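Side-chain contacts in oxidoreductase, short chain dehydrogenase/reductase family protein (Collinsella aerofaciens, PDB 5FYD), which catalyses the NADPH-dependent reduction of the 7-oxo group of 7-oxolithocholate to ursodeoxycholate, and so probably contributes to forming this bile acid in the human colon: residues A[25-30]-A[220-225]; A[78-83]-A[124-129]; A[142-147]-A[235-240]. All coordinates share one frame; numbering follows the deposited sequence.

Contact 1. Residues A[25-30]-A[220-225]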
# COMPACT_ATOMS: atom_id res chain seq x y z
N CYS A 25 -17.77 5.06 -11.13
CA CYS A 25 -17.87 5.81 -12.40
C CYS A 25 -18.38 4.90 -13.50
O CYS A 25 -19.31 5.25 -14.24
CB CYS A 25 -16.52 6.38 -12.82
SG CYS A 25 -15.88 7.70 -11.74
N GLU A 26 -17.79 3.71 -13.59
CA GLU A 26 -18.16 2.76 -14.64
C GLU A 26 -19.60 2.30 -14.47
O GLU A 26 -20.34 2.21 -15.45
CB GLU A 26 -17.20 1.57 -14.68
CG GLU A 26 -15.78 1.96 -15.01
CD GLU A 26 -14.75 0.87 -14.72
OE1 GLU A 26 -15.00 -0.02 -13.88
OE2 GLU A 26 -13.67 0.92 -15.31
N LYS A 27 -20.01 2.02 -13.23
CA LYS A 27 -21.37 1.53 -12.96
C LYS A 27 -22.44 2.58 -13.33
O LYS A 27 -23.42 2.25 -14.02
CB LYS A 27 -21.52 1.08 -11.50
CG LYS A 27 -22.89 0.52 -11.14
CD LYS A 27 -23.21 -0.79 -11.84
CE LYS A 27 -24.42 -1.46 -11.20
NZ LYS A 27 -24.47 -2.92 -11.48
N ILE A 28 -22.26 3.84 -12.92
CA ILE A 28 -23.25 4.85 -13.24
C ILE A 28 -23.27 5.19 -14.75
O ILE A 28 -24.32 5.44 -15.31
CB ILE A 28 -23.20 6.11 -12.34
CG1 ILE A 28 -21.96 6.95 -12.60
CG2 ILE A 28 -23.34 5.73 -10.85
CD1 ILE A 28 -22.06 8.32 -11.96
N ALA A 29 -22.10 5.14 -15.39
CA ALA A 29 -22.02 5.34 -16.83
C ALA A 29 -22.75 4.22 -17.57
O ALA A 29 -23.51 4.49 -18.49
CB ALA A 29 -20.58 5.43 -17.26
N ALA A 30 -22.53 2.98 -17.14
CA ALA A 30 -23.29 1.83 -17.69
C ALA A 30 -24.79 1.99 -17.48
O ALA A 30 -25.61 1.55 -18.31
CB ALA A 30 -22.82 0.54 -17.05
N GLU A 220 -23.11 -4.87 -5.36
CA GLU A 220 -23.96 -5.11 -4.19
C GLU A 220 -24.63 -3.82 -3.69
O GLU A 220 -25.82 -3.83 -3.39
CB GLU A 220 -23.17 -5.76 -3.05
CG GLU A 220 -24.05 -6.06 -1.87
CD GLU A 220 -23.38 -6.89 -0.78
OE1 GLU A 220 -22.17 -7.18 -0.86
OE2 GLU A 220 -24.09 -7.25 0.16
N ALA A 221 -23.89 -2.72 -3.64
CA ALA A 221 -24.48 -1.44 -3.23
C ALA A 221 -25.68 -1.04 -4.12
O ALA A 221 -26.72 -0.60 -3.63
CB ALA A 221 -23.43 -0.34 -3.24
N PHE A 222 -25.54 -1.19 -5.43
CA PHE A 222 -26.64 -0.80 -6.30
C PHE A 222 -27.81 -1.79 -6.24
O PHE A 222 -28.95 -1.37 -6.36
CB PHE A 222 -26.18 -0.55 -7.73
CG PHE A 222 -25.61 0.82 -7.93
CD1 PHE A 222 -26.44 1.92 -8.14
CD2 PHE A 222 -24.25 1.03 -7.85
CE1 PHE A 222 -25.90 3.19 -8.30
CE2 PHE A 222 -23.71 2.30 -8.01
CZ PHE A 222 -24.54 3.38 -8.25
N GLU A 223 -27.53 -3.07 -6.02
CA GLU A 223 -28.60 -4.07 -5.83
C GLU A 223 -29.48 -3.72 -4.63
O GLU A 223 -30.68 -3.90 -4.69
CB GLU A 223 -28.02 -5.48 -5.72
CG GLU A 223 -27.67 -6.03 -7.11
CD GLU A 223 -27.00 -7.40 -7.10
OE1 GLU A 223 -27.04 -8.10 -6.04
OE2 GLU A 223 -26.43 -7.78 -8.16
N LYS A 224 -28.88 -3.17 -3.58
CA LYS A 224 -29.59 -2.88 -2.32
C LYS A 224 -30.05 -1.42 -2.15
O LYS A 224 -30.77 -1.10 -1.20
CB LYS A 224 -28.73 -3.35 -1.15
CG LYS A 224 -28.63 -4.88 -1.18
CD LYS A 224 -27.70 -5.43 -0.13
CE LYS A 224 -27.75 -6.95 -0.16
NZ LYS A 224 -26.68 -7.55 0.65
N LEU A 225 -29.69 -0.56 -3.10
CA LEU A 225 -30.05 0.85 -3.05
C LEU A 225 -31.57 1.01 -3.07
O LEU A 225 -32.22 0.47 -3.96
CB LEU A 225 -29.45 1.61 -4.24
CG LEU A 225 -29.73 3.09 -4.31
CD1 LEU A 225 -29.24 3.87 -3.09
CD2 LEU A 225 -29.17 3.64 -5.61

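Contact 2. Residues A[78-83]-A[124-129]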
# COMPACT_ATOMS: atom_id res chain seq x y z
N ALA A 78 -19.15 24.46 -7.47
CA ALA A 78 -19.10 25.39 -8.61
C ALA A 78 -19.12 24.60 -9.92
O ALA A 78 -19.81 25.01 -10.87
CB ALA A 78 -17.89 26.31 -8.53
N ALA A 79 -18.41 23.47 -9.95
CA ALA A 79 -18.36 22.59 -11.13
C ALA A 79 -19.70 21.97 -11.50
O ALA A 79 -20.00 21.80 -12.70
CB ALA A 79 -17.31 21.49 -10.96
N THR A 80 -20.51 21.63 -10.51
CA THR A 80 -21.81 21.01 -10.81
C THR A 80 -23.01 21.94 -10.90
O THR A 80 -24.10 21.50 -11.22
CB THR A 80 -22.14 19.88 -9.80
OG1 THR A 80 -22.38 20.44 -8.51
CG2 THR A 80 -21.00 18.90 -9.74
N GLU A 81 -22.83 23.22 -10.60
CA GLU A 81 -23.95 24.16 -10.61
C GLU A 81 -24.60 24.15 -12.00
O GLU A 81 -23.90 24.16 -12.99
CB GLU A 81 -23.47 25.58 -10.29
CG GLU A 81 -24.58 26.62 -10.19
CD GLU A 81 -24.05 28.03 -9.99
OE1 GLU A 81 -22.81 28.22 -10.05
OE2 GLU A 81 -24.87 28.95 -9.77
N GLY A 82 -25.92 24.05 -12.04
CA GLY A 82 -26.67 23.99 -13.29
C GLY A 82 -26.86 22.61 -13.92
O GLY A 82 -27.67 22.47 -14.86
N LEU A 83 -26.13 21.60 -13.42
CA LEU A 83 -26.34 20.22 -13.84
C LEU A 83 -27.56 19.62 -13.14
O LEU A 83 -27.83 19.91 -11.98
CB LEU A 83 -25.12 19.35 -13.53
CG LEU A 83 -23.77 19.74 -14.10
CD1 LEU A 83 -22.71 18.77 -13.64
CD2 LEU A 83 -23.76 19.85 -15.62
N HIS A 124 -24.30 17.27 2.63
CA HIS A 124 -25.30 18.29 2.93
C HIS A 124 -25.77 19.01 1.68
O HIS A 124 -26.96 19.15 1.44
CB HIS A 124 -24.73 19.31 3.91
CG HIS A 124 -25.66 20.43 4.24
ND1 HIS A 124 -25.48 21.71 3.77
CD2 HIS A 124 -26.78 20.46 5.00
CE1 HIS A 124 -26.44 22.49 4.24
NE2 HIS A 124 -27.23 21.76 4.99
N HIS A 125 -24.82 19.45 0.87
CA HIS A 125 -25.12 20.24 -0.32
C HIS A 125 -25.98 19.44 -1.30
O HIS A 125 -27.05 19.91 -1.73
CB HIS A 125 -23.81 20.68 -0.92
CG HIS A 125 -23.95 21.50 -2.15
ND1 HIS A 125 -23.90 22.88 -2.14
CD2 HIS A 125 -24.08 21.14 -3.44
CE1 HIS A 125 -24.04 23.32 -3.37
NE2 HIS A 125 -24.13 22.29 -4.18
N TYR A 126 -25.57 18.21 -1.60
CA TYR A 126 -26.32 17.39 -2.56
C TYR A 126 -27.60 16.85 -1.97
O TYR A 126 -28.58 16.70 -2.71
CB TYR A 126 -25.41 16.36 -3.25
CG TYR A 126 -24.39 17.10 -4.08
CD1 TYR A 126 -24.74 17.65 -5.31
CD2 TYR A 126 -23.11 17.30 -3.61
CE1 TYR A 126 -23.82 18.39 -6.04
CE2 TYR A 126 -22.19 18.04 -4.33
CZ TYR A 126 -22.54 18.59 -5.55
OH TYR A 126 -21.63 19.32 -6.29
N MET A 127 -27.66 16.62 -0.65
CA MET A 127 -28.94 16.28 -0.03
C MET A 127 -29.98 17.40 -0.14
O MET A 127 -31.17 17.12 -0.35
CB MET A 127 -28.78 15.81 1.43
CG MET A 127 -28.37 14.33 1.53
SD MET A 127 -29.47 13.17 0.70
CE MET A 127 -31.03 13.64 1.44
N ARG A 128 -29.54 18.65 -0.06
CA ARG A 128 -30.43 19.79 -0.29
C ARG A 128 -31.01 19.77 -1.69
O ARG A 128 -32.21 19.98 -1.88
CB ARG A 128 -29.70 21.11 -0.04
CG ARG A 128 -29.48 21.36 1.44
CD ARG A 128 -28.65 22.58 1.74
NE ARG A 128 -29.10 23.75 0.99
CZ ARG A 128 -28.33 24.53 0.22
NH1 ARG A 128 -27.01 24.31 0.09
NH2 ARG A 128 -28.89 25.56 -0.42
N ILE A 129 -30.17 19.48 -2.66
CA ILE A 129 -30.63 19.42 -4.05
C ILE A 129 -31.59 18.25 -4.23
O ILE A 129 -32.72 18.42 -4.74
CB ILE A 129 -29.43 19.35 -5.02
CG1 ILE A 129 -28.65 20.68 -5.00
CG2 ILE A 129 -29.90 19.03 -6.44
CD1 ILE A 129 -27.24 20.58 -5.54

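Contact 3. Residues A[142-147]-A[235-240]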
# COMPACT_ATOMS: atom_id res chain seq x y z
N SER A 142 -18.15 3.37 3.68
CA SER A 142 -17.46 3.22 4.95
C SER A 142 -16.51 2.01 4.94
O SER A 142 -16.26 1.38 3.90
CB SER A 142 -18.48 3.15 6.09
OG SER A 142 -17.85 3.29 7.35
N SER A 143 -15.99 1.70 6.13
CA SER A 143 -15.00 0.65 6.30
C SER A 143 -15.31 -0.11 7.55
O SER A 143 -15.82 0.47 8.53
CB SER A 143 -13.63 1.28 6.43
OG SER A 143 -12.66 0.29 6.69
N MET A 144 -15.00 -1.40 7.54
CA MET A 144 -15.11 -2.23 8.73
C MET A 144 -14.32 -1.67 9.93
O MET A 144 -14.73 -1.93 11.06
CB MET A 144 -14.71 -3.68 8.40
CG MET A 144 -15.86 -4.41 7.72
SD MET A 144 -15.37 -5.98 7.05
CE MET A 144 -15.12 -6.90 8.56
N THR A 145 -13.29 -0.86 9.69
CA THR A 145 -12.59 -0.16 10.77
C THR A 145 -13.52 0.78 11.54
O THR A 145 -13.28 1.05 12.72
CB THR A 145 -11.36 0.64 10.27
OG1 THR A 145 -11.79 1.63 9.33
CG2 THR A 145 -10.33 -0.26 9.63
N GLY A 146 -14.56 1.28 10.88
CA GLY A 146 -15.59 2.06 11.54
C GLY A 146 -16.44 1.30 12.55
O GLY A 146 -17.11 1.90 13.39
N ILE A 147 -16.42 -0.03 12.45
CA ILE A 147 -17.07 -0.92 13.38
C ILE A 147 -16.11 -1.47 14.43
O ILE A 147 -16.44 -1.50 15.62
CB ILE A 147 -17.74 -2.10 12.61
CG1 ILE A 147 -18.72 -1.55 11.58
CG2 ILE A 147 -18.39 -3.08 13.59
CD1 ILE A 147 -19.26 -2.57 10.62
N GLN A 235 -20.52 -11.53 1.84
CA GLN A 235 -21.10 -12.42 2.84
C GLN A 235 -20.17 -12.70 4.02
O GLN A 235 -20.59 -12.63 5.19
CB GLN A 235 -21.56 -13.73 2.19
CG GLN A 235 -22.40 -14.60 3.11
CD GLN A 235 -23.68 -13.90 3.58
OE1 GLN A 235 -24.41 -13.33 2.78
NE2 GLN A 235 -23.94 -13.96 4.87
N ARG A 236 -18.92 -13.02 3.72
CA ARG A 236 -17.97 -13.34 4.77
C ARG A 236 -17.81 -12.18 5.75
O ARG A 236 -17.67 -12.38 6.95
CB ARG A 236 -16.60 -13.71 4.17
CG ARG A 236 -15.46 -13.87 5.18
CD ARG A 236 -14.70 -12.56 5.46
NE ARG A 236 -13.73 -12.70 6.55
CZ ARG A 236 -13.17 -11.70 7.24
NH1 ARG A 236 -13.48 -10.42 7.01
NH2 ARG A 236 -12.29 -11.98 8.21
N ASN A 237 -17.77 -10.95 5.22
CA ASN A 237 -17.62 -9.78 6.07
C ASN A 237 -18.83 -9.58 6.95
O ASN A 237 -18.67 -9.24 8.12
CB ASN A 237 -17.40 -8.52 5.24
CG ASN A 237 -16.04 -8.49 4.59
OD1 ASN A 237 -15.07 -9.05 5.12
ND2 ASN A 237 -15.94 -7.83 3.43
N LYS A 238 -20.03 -9.78 6.41
CA LYS A 238 -21.26 -9.68 7.21
C LYS A 238 -21.23 -10.65 8.39
O LYS A 238 -21.53 -10.28 9.53
CB LYS A 238 -22.52 -10.00 6.39
CG LYS A 238 -22.89 -9.02 5.31
CD LYS A 238 -24.04 -9.59 4.44
CE LYS A 238 -24.39 -8.68 3.26
NZ LYS A 238 -23.30 -8.64 2.26
N ASP A 239 -20.88 -11.88 8.09
CA ASP A 239 -20.86 -12.94 9.10
C ASP A 239 -19.73 -12.73 10.11
O ASP A 239 -19.90 -13.04 11.28
CB ASP A 239 -20.73 -14.30 8.44
CG ASP A 239 -21.91 -14.65 7.56
OD1 ASP A 239 -23.04 -14.15 7.76
OD2 ASP A 239 -21.71 -15.48 6.64
N SER A 240 -18.60 -12.21 9.66
CA SER A 240 -17.48 -11.92 10.55
C SER A 240 -17.87 -10.83 11.55
O SER A 240 -17.65 -10.97 12.76
CB SER A 240 -16.24 -11.48 9.75
OG SER A 240 -15.14 -11.26 10.63

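Contact 1. Residues A[25-30]-A[220-225]
F222 presses its ring against K27 and I28, joining two helices that pack side by side on one face of the parallel sheet of this Rossmann-type SDR fold. Helix 19-30 brings K27 and I28; helix 214-224 brings F222, whose backbone comes closest at K27, with the CA atoms of K27 and F222 8.8 Å apart. The lysine works here mainly through its hydrocarbon stem. Its CG stands anti to the backbone N (chi1 -178°) and the chain then bends at chi2 (66°), which lays the stem along the phenylalanine: K27 CG meets F222 CD2 at 3.6 Å, and further out K27 CE lies 4.0 Å from F222 CB. The lysine stem and the phenylalanine run antiparallel alongside one another, and the methylenes approach the ring obliquely. A long aliphatic stem with a charged end suits this half-exposed place, since it packs on the aromatic ring while the ammonium group, K27 NZ, forms a salt bridge with D219, just before 220-225. The far end of the ring belongs to I28. Branching at CB lets that residue divide its work: CG2, beside the backbone N, touches the ring, whereas the longer CG1 branch (chi1 70°) leads away from F222. F222 itself also meets the ring of F87 and I139 of strand 136-143, so a large flat apolar residue fits the junction of two helices and the sheet. Farther round helix 214-224, K224 NZ forms a salt bridge at 2.7 Å with the anti lone pair of E220 OE2, an oxygen that K238 NZ also grips. Back at the junction, the apolar touch is methyl to ring carbon, with I28 CG2 3.7 Å from F222 CZ.

Contact 2. Residues A[78-83]-A[124-129]
The hydroxyls of T80 and Y126 meet in a short hydrogen bond, with T80 OG1 2.6 Å from Y126 OH, and the geometry fits either hydroxyl as donor. Both residues are buried, so each hydroxyl gives the other a polar partner in otherwise largely apolar surroundings. The side chains reach for each other from the two segments, and T80 OG1 lies in the plane of the phenol ring, at its edge. The torsion of T80 (chi1 68°) sets OG1 between its own backbone N and carbonyl carbon and turns it to the tyrosine; the methyl also borders the phenol, T80 CG2 being 3.5 Å from Y126 OH. A threonine thus supplies both a hydroxyl and a small apolar flank. Y126 has the length needed to span two backbones whose nearest CA atoms, those of T80 and Y126, are 10.1 Å apart. Its neighbour H125 steadies one face of the ring: H125 CD2 stands 3.6 Å above the centre of the Y126 ring, with Y126 CE1 in the imidazole plane, and H125 also stacks on F77. A phenylalanine in place of Y126 would probably leave T80 OG1 without this mate and open a small gap where the phenol oxygen had been. A type II beta turn runs from T80 to L83, closed by L83 N binding T80 O at 3.0 Å. G82 suits its place there, because at its positive phi (87°) a CB would collide with E81 O. The contact ties helix 72-80 to the long helix 105-132 on one face of the sheet, T80 resting on V36 and M85 of strands 34-39 and 85-90, and Y126 on L12 and M88 of strands 10-14 and 85-90.

Contact 3. Residues A[142-147]-A[235-240]
M144 faces N237 with their CA atoms 8.4 Å apart, at a point where one backbone changes course and the other begins a helix. Strand 136-143 ends extended at S143, the chain turns at M144 and G146 N binds S143 O as the short helix 145-148 gets under way; opposite it, 235-240 is the opening of helix 235-247. M144 bridges the gap. Its unbranched chain runs extended through chi2 (169°) and bends at the end, placing SD 3.6 Å from N237 CG while M144 CE reaches to 4.2 Å from R236 NH1, obliquely to the guanidinium. A flexible, polarisable thioether suits contact with an amide and a charged group alike. That amide is held at both ends: R236 NH1 donates to N237 OD1 at 2.8 Å, nearly along the C=O axis and in the guanidinium plane, and N237 ND2 binds A233 O, which together fix its rotation. Beside M144, S143 OG hydrogen-bonds T145 OG1 at 3.1 Å; S143 is inferred to stabilise the transition state. S240, on the facing helix, binds NADP(+), and the C-terminal region from N237 onward is essential for activity. M144 packs on T185 of strand 179-186 and N237 on I232 of strand 230-232, while G200 of the second subunit closes over both and accepts a hydrogen bond from R236 NH1.

How the contacts relate
Contacts 1 and 3 are directly joined, although their centres lie 20 Å apart: E220 OE2 of contact 1 forms a salt bridge with K238 NZ of contact 3 at 2.6 Å, linking helix 214-224 to helix 235-247. Contact 2 stands apart, its nearest atoms about 10 Å from contact 1; its centre is 31 Å from that of contact 3. Contact 3 itself holds S143 and the NADP(+)-binding S240, and its M144 side chain is about 8 Å from those of Y156, the inferred proton acceptor, and K160, which by similarity lowers the tyrosine's pKa. Contacts 1 and 2 lie near other NADP(+) residues: the side chains of F222 and V20 are about 9 Å apart, as are those of Y126 and F67.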